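Local coordinates for Myo-inositol-1-phosphate synthase-related protein (Thermotoga maritima MSB8, PDB 3CIN) that binds nicotinamide-adenine-dinucleotide in a Rossmann-type domain and belongs among relatives of the myo-inositol-1-phosphate synthases, at residues Lys97-Gly102 against Gly113-Met118; Thr126-Trp131 against Ala176-Leu181. All blocks are in the same frame, centred on the assembly; numbering follows the deposited sequence. Where two conformers were deposited one is given.

Contact 1 of 2, residues Lys97-Gly102 against Gly113-Met118. With NAD (nicotinamide-adenine-dinucleotide), chain F.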
ATOM      1  N   LYS A  97     -31.591 -23.129 -22.528  1.00 28.27           N
ATOM      2  CA  LYS A  97     -30.395 -23.318 -23.356  1.00 29.27           C
ATOM      3  C   LYS A  97     -30.228 -22.184 -24.362  1.00 28.35           C
ATOM      4  O   LYS A  97     -31.134 -21.895 -25.175  1.00 31.02           O
ATOM      5  CB  LYS A  97     -30.498 -24.697 -24.097  1.00 28.81           C
ATOM      6  CG  LYS A  97     -29.303 -25.071 -24.953  1.00 31.41           C
ATOM      7  CD  LYS A  97     -29.408 -26.472 -25.490  1.00 36.07           C
ATOM      8  CE  LYS A  97     -30.535 -26.654 -26.408  1.00 41.01           C
ATOM      9  NZ  LYS A  97     -30.670 -28.122 -26.674  1.00 49.08           N
ATOM     10  N   GLY A  98     -29.034 -21.589 -24.329  1.00 27.89           N
ATOM     11  CA  GLY A  98     -28.592 -20.620 -25.307  1.00 27.40           C
ATOM     12  C   GLY A  98     -27.789 -21.171 -26.478  1.00 29.55           C
ATOM     13  O   GLY A  98     -28.070 -22.241 -26.973  1.00 30.43           O
ATOM     14  N   VAL A  99     -26.846 -20.362 -26.962  1.00 29.83           N
ATOM     15  CA  VAL A  99     -25.915 -20.710 -28.027  1.00 29.40           C
ATOM     16  C   VAL A  99     -24.514 -20.563 -27.456  1.00 29.23           C
ATOM     17  O   VAL A  99     -24.204 -19.534 -26.839  1.00 31.20           O
ATOM     18  CB  VAL A  99     -26.118 -19.772 -29.260  1.00 30.66           C
ATOM     19  CG1 VAL A  99     -27.478 -19.982 -29.866  1.00 28.64           C
ATOM     20  CG2 VAL A  99     -25.995 -18.345 -28.920  1.00 39.53           C
ATOM     21  N   HIS A 100     -23.656 -21.552 -27.657  1.00 30.09           N
ATOM     22  CA  HIS A 100     -22.369 -21.572 -26.943  1.00 29.86           C
ATOM     23  C   HIS A 100     -21.223 -20.992 -27.710  1.00 29.65           C
ATOM     24  O   HIS A 100     -20.362 -20.317 -27.151  1.00 30.39           O
ATOM     25  CB  HIS A 100     -21.991 -22.964 -26.377  1.00 33.20           C
ATOM     26  CG  HIS A 100     -21.854 -24.064 -27.382  1.00 37.70           C
ATOM     27  ND1 HIS A 100     -20.708 -24.264 -28.122  1.00 38.47           N
ATOM     28  CD2 HIS A 100     -22.700 -25.069 -27.722  1.00 42.41           C
ATOM     29  CE1 HIS A 100     -20.865 -25.319 -28.903  1.00 43.02           C
ATOM     30  NE2 HIS A 100     -22.061 -25.835 -28.668  1.00 38.00           N
ATOM     31  N   LEU A 101     -21.202 -21.280 -29.002  0.50 30.71           N
ATOM     32  CA  LEU A 101     -20.035 -21.015 -29.823  0.50 31.52           C
ATOM     33  C   LEU A 101     -18.748 -21.344 -29.052  0.50 31.63           C
ATOM     34  O   LEU A 101     -18.628 -22.446 -28.505  0.50 33.66           O
ATOM     35  CB  LEU A 101     -20.092 -19.597 -30.358  0.50 32.51           C
ATOM     36  CG  LEU A 101     -21.196 -19.484 -31.412  0.50 34.77           C
ATOM     37  CD1 LEU A 101     -21.587 -18.064 -31.560  0.50 27.12           C
ATOM     38  CD2 LEU A 101     -20.705 -20.070 -32.737  0.50 29.70           C
ATOM     39  N   GLY A 102     -17.795 -20.439 -28.972  1.00 31.89           N
ATOM     40  CA  GLY A 102     -16.525 -20.797 -28.308  1.00 30.77           C
ATOM     41  C   GLY A 102     -16.432 -20.458 -26.829  1.00 32.42           C
ATOM     42  O   GLY A 102     -15.356 -20.524 -26.243  1.00 32.57           O
ATOM     43  N   GLY A 113     -25.835 -26.143 -26.575  1.00 31.57           N
ATOM     44  CA  GLY A 113     -26.216 -24.983 -27.354  1.00 31.89           C
ATOM     45  C   GLY A 113     -27.203 -25.315 -28.432  1.00 29.13           C
ATOM     46  O   GLY A 113     -27.204 -26.428 -28.982  1.00 29.24           O
ATOM     47  N   LEU A 114     -28.081 -24.377 -28.718  1.00 31.80           N
ATOM     48  CA  LEU A 114     -29.035 -24.550 -29.820  1.00 30.94           C
ATOM     49  C   LEU A 114     -28.296 -24.918 -31.114  1.00 33.88           C
ATOM     50  O   LEU A 114     -28.755 -25.756 -31.880  1.00 34.16           O
ATOM     51  CB  LEU A 114     -29.861 -23.273 -29.998  1.00 32.32           C
ATOM     52  CG  LEU A 114     -30.875 -22.954 -28.913  1.00 33.50           C
ATOM     53  CD1 LEU A 114     -31.470 -21.550 -29.120  1.00 34.67           C
ATOM     54  CD2 LEU A 114     -31.970 -24.049 -28.959  1.00 36.15           C
ATOM     55  N   GLU A 115     -27.111 -24.364 -31.325  1.00 30.69           N
ATOM     56  CA  GLU A 115     -26.462 -24.456 -32.654  1.00 33.58           C
ATOM     57  C   GLU A 115     -25.767 -25.814 -32.848  1.00 35.40           C
ATOM     58  O   GLU A 115     -25.184 -26.075 -33.894  1.00 37.18           O
ATOM     59  CB  GLU A 115     -25.538 -23.238 -32.907  1.00 31.28           C
ATOM     60  CG  GLU A 115     -24.110 -23.310 -32.318  1.00 34.27           C
ATOM     61  CD  GLU A 115     -23.992 -23.130 -30.811  1.00 35.97           C
ATOM     62  OE1 GLU A 115     -25.014 -23.119 -30.098  1.00 33.69           O
ATOM     63  OE2 GLU A 115     -22.820 -23.022 -30.355  1.00 34.17           O
ATOM     64  N   ASP A 116     -25.864 -26.673 -31.829  1.00 34.82           N
ATOM     65  CA  ASP A 116     -25.469 -28.086 -31.909  1.00 35.57           C
ATOM     66  C   ASP A 116     -26.434 -28.884 -32.788  1.00 35.70           C
ATOM     67  O   ASP A 116     -26.073 -29.933 -33.316  1.00 34.82           O
ATOM     68  CB  ASP A 116     -25.501 -28.734 -30.534  1.00 33.31           C
ATOM     69  CG  ASP A 116     -24.429 -28.192 -29.572  1.00 39.80           C
ATOM     70  OD1 ASP A 116     -23.397 -27.641 -30.009  1.00 41.66           O
ATOM     71  OD2 ASP A 116     -24.616 -28.363 -28.357  1.00 44.52           O
ATOM     72  N   SER A 117     -27.670 -28.407 -32.921  1.00 39.30           N
ATOM     73  CA  SER A 117     -28.685 -29.127 -33.684  1.00 38.84           C
ATOM     74  C   SER A 117     -29.305 -28.314 -34.808  1.00 39.05           C
ATOM     75  O   SER A 117     -30.280 -28.764 -35.439  1.00 38.36           O
ATOM     76  CB  SER A 117     -29.782 -29.562 -32.725  1.00 39.91           C
ATOM     77  OG  SER A 117     -30.519 -28.437 -32.268  1.00 48.40           O
ATOM     78  N   MET A 118     -28.781 -27.113 -35.055  1.00 36.75           N
ATOM     79  CA  MET A 118     -29.366 -26.213 -36.056  1.00 35.91           C
ATOM     80  C   MET A 118     -28.347 -25.156 -36.461  1.00 35.01           C
ATOM     81  O   MET A 118     -27.312 -25.002 -35.812  1.00 34.42           O
ATOM     82  CB  MET A 118     -30.693 -25.597 -35.555  1.00 37.28           C
ATOM     83  CG  MET A 118     -30.581 -24.638 -34.389  1.00 36.65           C
ATOM     84  SD  MET A 118     -32.159 -24.117 -33.665  1.00 38.66           S
ATOM     85  CE  MET A 118     -32.602 -25.558 -32.703  1.00 43.87           C
TER
HETATM   86  PA  NAD F 400     -19.110 -16.308 -14.540  1.00 30.21           P
HETATM   87  O1A NAD F 400     -19.345 -16.545 -13.073  1.00 30.14           O
HETATM   88  O2A NAD F 400     -18.221 -17.354 -15.139  1.00 32.40           O
HETATM   89  O5B NAD F 400     -20.518 -16.438 -15.219  1.00 29.79           O
HETATM   90  C5B NAD F 400     -20.638 -16.533 -16.637  1.00 33.91           C
HETATM   91  C4B NAD F 400     -21.868 -17.374 -16.928  1.00 31.32           C
HETATM   92  O4B NAD F 400     -22.156 -17.300 -18.315  1.00 31.01           O
HETATM   93  C3B NAD F 400     -21.733 -18.852 -16.582  1.00 31.00           C
HETATM   94  O3B NAD F 400     -22.895 -19.334 -15.928  1.00 28.33           O
HETATM   95  C2B NAD F 400     -21.573 -19.523 -17.940  1.00 33.16           C
HETATM   96  O2B NAD F 400     -21.896 -20.886 -17.907  1.00 29.18           O
HETATM   97  C1B NAD F 400     -22.461 -18.637 -18.785  1.00 30.92           C
HETATM   98  N9A NAD F 400     -22.198 -18.673 -20.226  1.00 26.88           N
HETATM   99  C8A NAD F 400     -20.931 -18.726 -20.798  1.00 28.52           C
HETATM  100  N7A NAD F 400     -21.111 -18.601 -22.158  1.00 29.18           N
HETATM  101  C5A NAD F 400     -22.458 -18.494 -22.400  1.00 28.23           C
HETATM  102  C6A NAD F 400     -23.202 -18.442 -23.581  1.00 30.78           C
HETATM  103  N6A NAD F 400     -22.621 -18.390 -24.821  1.00 31.10           N
HETATM  104  N1A NAD F 400     -24.570 -18.296 -23.458  1.00 26.93           N
HETATM  105  C2A NAD F 400     -25.167 -18.289 -22.210  1.00 28.62           C
HETATM  106  N3A NAD F 400     -24.453 -18.422 -21.038  1.00 26.17           N
HETATM  107  C4A NAD F 400     -23.115 -18.528 -21.167  1.00 26.24           C
HETATM  108  O3  NAD F 400     -18.555 -14.856 -14.796  1.00 28.15           O
HETATM  109  PN  NAD F 400     -18.994 -13.548 -14.030  1.00 29.79           P
HETATM  110  O1N NAD F 400     -17.947 -13.240 -13.012  1.00 31.96           O
HETATM  111  O2N NAD F 400     -20.450 -13.589 -13.705  1.00 29.80           O
HETATM  112  O5D NAD F 400     -18.768 -12.452 -15.163  1.00 31.31           O
HETATM  113  C5D NAD F 400     -19.673 -12.347 -16.238  1.00 32.51           C
HETATM  114  C4D NAD F 400     -19.137 -11.423 -17.326  1.00 31.50           C
HETATM  115  O4D NAD F 400     -19.106 -10.116 -16.820  1.00 31.31           O
HETATM  116  C3D NAD F 400     -17.747 -11.745 -17.850  1.00 30.99           C
HETATM  117  O3D NAD F 400     -17.687 -11.481 -19.276  1.00 34.51           O
HETATM  118  C2D NAD F 400     -16.903 -10.696 -17.143  1.00 33.56           C
HETATM  119  O2D NAD F 400     -15.732 -10.356 -17.890  1.00 38.87           O
HETATM  120  C1D NAD F 400     -17.871  -9.533 -17.143  1.00 33.24           C
HETATM  121  N1N NAD F 400     -17.536  -8.514 -16.151  1.00 36.64           N
HETATM  122  C2N NAD F 400     -17.500  -8.835 -14.855  1.00 35.64           C
HETATM  123  C3N NAD F 400     -17.198  -7.762 -13.973  1.00 42.39           C
HETATM  124  C7N NAD F 400     -17.398  -8.003 -12.546  1.00 41.61           C
HETATM  125  O7N NAD F 400     -17.746  -9.277 -12.195  1.00 48.49           O
HETATM  126  N7N NAD F 400     -17.245  -6.999 -11.668  1.00 57.75           N
HETATM  127  C4N NAD F 400     -16.938  -6.481 -14.416  1.00 43.86           C
HETATM  128  C5N NAD F 400     -16.969  -6.193 -15.750  1.00 51.05           C
HETATM  129  C6N NAD F 400     -17.297  -7.247 -16.615  1.00 38.95           C
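Glu115 and His100 meet because both side chains leave between their backbone N and carbonyl carbon: chi1 is 83° in Glu115, whose chain then bends at chi2 (-74°), and 60° in His100. The bend brings the Glu115 carboxylate up to the backbone N-H groups of His100 and Leu101, where OE2 accepts from Leu101 N at 2.7 Å and OE1 from His100 N at 3.2 Å, each on the syn side but tilted out of the carboxylate plane; a second approach of His100 N to OE2 is weak. The same OE2 sits 3.1 Å above the centre of the His100 ring. That ring is also held at both nitrogens, close to its own plane: NE2 donates to Asp116 OD1 at 2.6 Å, and ND1 to the backbone O of Leu101 at 2.8 Å. With two in-plane bonds its rotation is fixed. Asp116 OD2 in turn takes Gly113 N from above the carboxylate plane. Further along, Leu114 N donates to Gly98 O (2.8 Å, nearly straight), and the methylenes of Lys97 lie against Gly113, CD being 3.7 Å from Gly113 N. This bonding probably helps to hold the loop that meets the cofactor: Val99 O accepts from N6A of NAD at 2.8 Å. The loop follows edge strand 96-97 of the parallel sheet; Val99 and Leu114 pack on Ala123 of helix 120-134, while Val99 and Leu101 reach Val174 of helix 171-186.

Contact 2 of 2, residues Thr126-Trp131 against Ala176-Leu181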
ATOM      1  N   THR A 126     -35.131 -19.257 -33.270  1.00 30.91           N
ATOM      2  CA  THR A 126     -35.600 -19.971 -32.083  1.00 31.53           C
ATOM      3  C   THR A 126     -35.540 -19.110 -30.805  1.00 31.85           C
ATOM      4  O   THR A 126     -36.496 -19.070 -30.029  1.00 30.57           O
ATOM      5  CB  THR A 126     -34.771 -21.270 -31.825  1.00 34.66           C
ATOM      6  OG1 THR A 126     -34.907 -22.167 -32.928  1.00 37.83           O
ATOM      7  CG2 THR A 126     -35.255 -21.948 -30.552  1.00 30.43           C
ATOM      8  N   LEU A 127     -34.399 -18.469 -30.548  1.00 30.34           N
ATOM      9  CA  LEU A 127     -34.312 -17.478 -29.475  1.00 29.30           C
ATOM     10  C   LEU A 127     -35.400 -16.418 -29.569  1.00 28.81           C
ATOM     11  O   LEU A 127     -36.075 -16.150 -28.577  1.00 31.27           O
ATOM     12  CB  LEU A 127     -32.922 -16.813 -29.435  1.00 31.66           C
ATOM     13  CG  LEU A 127     -31.803 -17.765 -28.990  1.00 32.35           C
ATOM     14  CD1 LEU A 127     -30.464 -17.029 -29.216  1.00 29.01           C
ATOM     15  CD2 LEU A 127     -31.945 -18.308 -27.544  1.00 32.75           C
ATOM     16  N   VAL A 128     -35.588 -15.829 -30.731  1.00 29.42           N
ATOM     17  CA  VAL A 128     -36.553 -14.764 -30.914  1.00 30.33           C
ATOM     18  C   VAL A 128     -37.948 -15.286 -30.540  1.00 28.35           C
ATOM     19  O   VAL A 128     -38.682 -14.623 -29.820  1.00 29.81           O
ATOM     20  CB  VAL A 128     -36.504 -14.179 -32.350  1.00 31.31           C
ATOM     21  CG1 VAL A 128     -37.649 -13.214 -32.668  1.00 30.59           C
ATOM     22  CG2 VAL A 128     -35.150 -13.483 -32.614  1.00 35.50           C
ATOM     23  N   LYS A 129     -38.328 -16.456 -31.061  1.00 31.44           N
ATOM     24  CA  LYS A 129     -39.621 -17.008 -30.696  1.00 29.39           C
ATOM     25  C   LYS A 129     -39.773 -17.209 -29.170  1.00 30.15           C
ATOM     26  O   LYS A 129     -40.801 -16.832 -28.583  1.00 29.69           O
ATOM     27  CB  LYS A 129     -39.858 -18.378 -31.356  0.65 31.59           C
ATOM     28  CG  LYS A 129     -41.134 -19.019 -30.895  0.65 31.34           C
ATOM     29  N   GLU A 130     -38.755 -17.794 -28.529  1.00 29.71           N
ATOM     30  CA  GLU A 130     -38.793 -17.932 -27.049  1.00 30.28           C
ATOM     31  C   GLU A 130     -38.934 -16.556 -26.276  1.00 39.01           C
ATOM     32  O   GLU A 130     -39.739 -16.387 -25.337  1.00 27.28           O
ATOM     33  CB  GLU A 130     -37.552 -18.711 -26.531  1.00 32.60           C
ATOM     34  CG  GLU A 130     -37.554 -20.197 -26.869  1.00 34.70           C
ATOM     35  CD  GLU A 130     -36.199 -20.899 -26.676  1.00 41.97           C
ATOM     36  OE1 GLU A 130     -35.363 -20.457 -25.883  1.00 41.35           O
ATOM     37  OE2 GLU A 130     -35.974 -21.941 -27.309  1.00 55.87           O
ATOM     38  N   TRP A 131     -38.143 -15.587 -26.698  1.00 37.69           N
ATOM     39  CA  TRP A 131     -38.124 -14.318 -26.101  1.00 30.07           C
ATOM     40  C   TRP A 131     -39.447 -13.584 -26.291  1.00 28.99           C
ATOM     41  O   TRP A 131     -39.864 -12.866 -25.416  1.00 29.46           O
ATOM     42  CB  TRP A 131     -36.935 -13.511 -26.636  1.00 29.80           C
ATOM     43  CG  TRP A 131     -35.593 -14.104 -26.287  1.00 28.97           C
ATOM     44  CD1 TRP A 131     -35.335 -15.172 -25.496  1.00 32.34           C
ATOM     45  CD2 TRP A 131     -34.301 -13.613 -26.714  1.00 27.09           C
ATOM     46  NE1 TRP A 131     -33.972 -15.392 -25.422  1.00 32.39           N
ATOM     47  CE2 TRP A 131     -33.321 -14.424 -26.128  1.00 29.04           C
ATOM     48  CE3 TRP A 131     -33.900 -12.576 -27.502  1.00 26.32           C
ATOM     49  CZ2 TRP A 131     -31.944 -14.232 -26.348  1.00 32.20           C
ATOM     50  CZ3 TRP A 131     -32.538 -12.391 -27.721  1.00 27.96           C
ATOM     51  CH2 TRP A 131     -31.596 -13.200 -27.189  1.00 28.91           C
ATOM     52  N   ALA A 176     -26.829 -10.310 -29.448  1.00 27.40           N
ATOM     53  CA  ALA A 176     -27.179  -8.945 -29.823  1.00 27.10           C
ATOM     54  C   ALA A 176     -27.945  -8.871 -31.185  1.00 34.42           C
ATOM     55  O   ALA A 176     -28.846  -8.051 -31.382  1.00 30.16           O
ATOM     56  CB  ALA A 176     -25.907  -8.058 -29.883  1.00 27.89           C
ATOM     57  N   TYR A 177     -27.510  -9.689 -32.127  1.00 25.56           N
ATOM     58  CA  TYR A 177     -28.207  -9.857 -33.383  1.00 28.68           C
ATOM     59  C   TYR A 177     -29.638 -10.342 -33.127  1.00 27.83           C
ATOM     60  O   TYR A 177     -30.592  -9.728 -33.634  1.00 27.59           O
ATOM     61  CB  TYR A 177     -27.425 -10.793 -34.282  1.00 27.66           C
ATOM     62  CG  TYR A 177     -28.024 -11.009 -35.636  1.00 27.70           C
ATOM     63  CD1 TYR A 177     -27.729 -10.192 -36.702  1.00 30.57           C
ATOM     64  CD2 TYR A 177     -28.896 -12.074 -35.844  1.00 29.82           C
ATOM     65  CE1 TYR A 177     -28.273 -10.423 -37.928  1.00 30.51           C
ATOM     66  CE2 TYR A 177     -29.469 -12.281 -37.042  1.00 28.68           C
ATOM     67  CZ  TYR A 177     -29.136 -11.482 -38.095  1.00 33.79           C
ATOM     68  OH  TYR A 177     -29.691 -11.743 -39.321  1.00 32.62           O
ATOM     69  N   ALA A 178     -29.781 -11.449 -32.413  1.00 28.63           N
ATOM     70  CA  ALA A 178     -31.098 -11.914 -31.989  1.00 30.37           C
ATOM     71  C   ALA A 178     -31.939 -10.836 -31.264  1.00 29.54           C
ATOM     72  O   ALA A 178     -33.151 -10.728 -31.504  1.00 27.98           O
ATOM     73  CB  ALA A 178     -30.977 -13.166 -31.112  1.00 29.17           C
ATOM     74  N   ALA A 179     -31.298 -10.028 -30.423  1.00 26.66           N
ATOM     75  CA  ALA A 179     -31.974  -8.968 -29.690  1.00 26.77           C
ATOM     76  C   ALA A 179     -32.570  -7.944 -30.650  1.00 28.38           C
ATOM     77  O   ALA A 179     -33.676  -7.438 -30.386  1.00 28.86           O
ATOM     78  CB  ALA A 179     -31.070  -8.318 -28.611  1.00 27.88           C
ATOM     79  N   ALA A 180     -31.869  -7.618 -31.751  1.00 30.08           N
ATOM     80  CA  ALA A 180     -32.388  -6.657 -32.730  1.00 29.22           C
ATOM     81  C   ALA A 180     -33.592  -7.268 -33.419  1.00 27.09           C
ATOM     82  O   ALA A 180     -34.599  -6.592 -33.639  1.00 30.91           O
ATOM     83  CB  ALA A 180     -31.346  -6.281 -33.779  1.00 30.08           C
ATOM     84  N   LEU A 181     -33.498  -8.555 -33.782  1.00 28.93           N
ATOM     85  CA  LEU A 181     -34.629  -9.194 -34.487  1.00 28.56           C
ATOM     86  C   LEU A 181     -35.836  -9.255 -33.552  1.00 30.68           C
ATOM     87  O   LEU A 181     -36.984  -8.968 -33.971  1.00 29.80           O
ATOM     88  CB  LEU A 181     -34.267 -10.580 -35.025  1.00 30.29           C
ATOM     89  CG  LEU A 181     -33.525 -10.581 -36.366  1.00 33.29           C
ATOM     90  CD1 LEU A 181     -32.312  -9.752 -36.425  1.00 37.98           C
ATOM     91  CD2 LEU A 181     -33.162 -11.995 -36.789  1.00 35.42           C
TER
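Helix segments 126-131 and 176-181 approach to 9.1 Å between axes and cross at -53°, with Val128 and Ala178 nearest at 6.2 Å between their CA atoms. No hydrogen bond joins them, and the small Ala178 is where the contacts converge. Trp131 reaches it with the far end of its six-membered ring: CZ3 is 3.8 Å from Ala178 CB, whereas Ala179 N lies at the ring edge, in its plane, also 3.8 Å from CZ3. One face of the indole is occupied by Leu127 O of its own helix, 3.1 Å from the ring plane, nearer the ring's margin than its middle. Val128 uses a single branch, CG2, which its chi1 of 171° sets anti to the carbonyl carbon; this methyl meets Ala178 O at 3.6 Å and Leu181 CB at 3.9 Å. Leu127 CD1 adds a looser apolar contact with Ala178 CB (4.3 Å). The result is plain helix-helix packing in the Rossmann-type domain. Trp131 also packs on Leu17 and Leu19 of strand 14-19 and meets the Tyr64 ring edge-to-face, while Ala176, Tyr177 and Ala180 pack on helix 203-211.

Overall arrangement
From the N terminus, the chain passes strands 14-19 and 58-65 before edge strand 96-97 leads into contact 1, which closes a short loop with ten residues between its segments. Helix 120-134 follows at once and supplies the first half of contact 2; after strand 138-141 and helix 154-162, helix 171-186 closes that longer loop. The two contacts therefore run in series, neither nested nor crossed, with centres 14 Å apart. They also touch: Leu114 CD1 lies 3.6 Å from Leu127 CD2, and Met118 SD 3.4 Å from Thr126 OG1. Together they tie the loop at the NAD adenine to two helices packed along the parallel sheet.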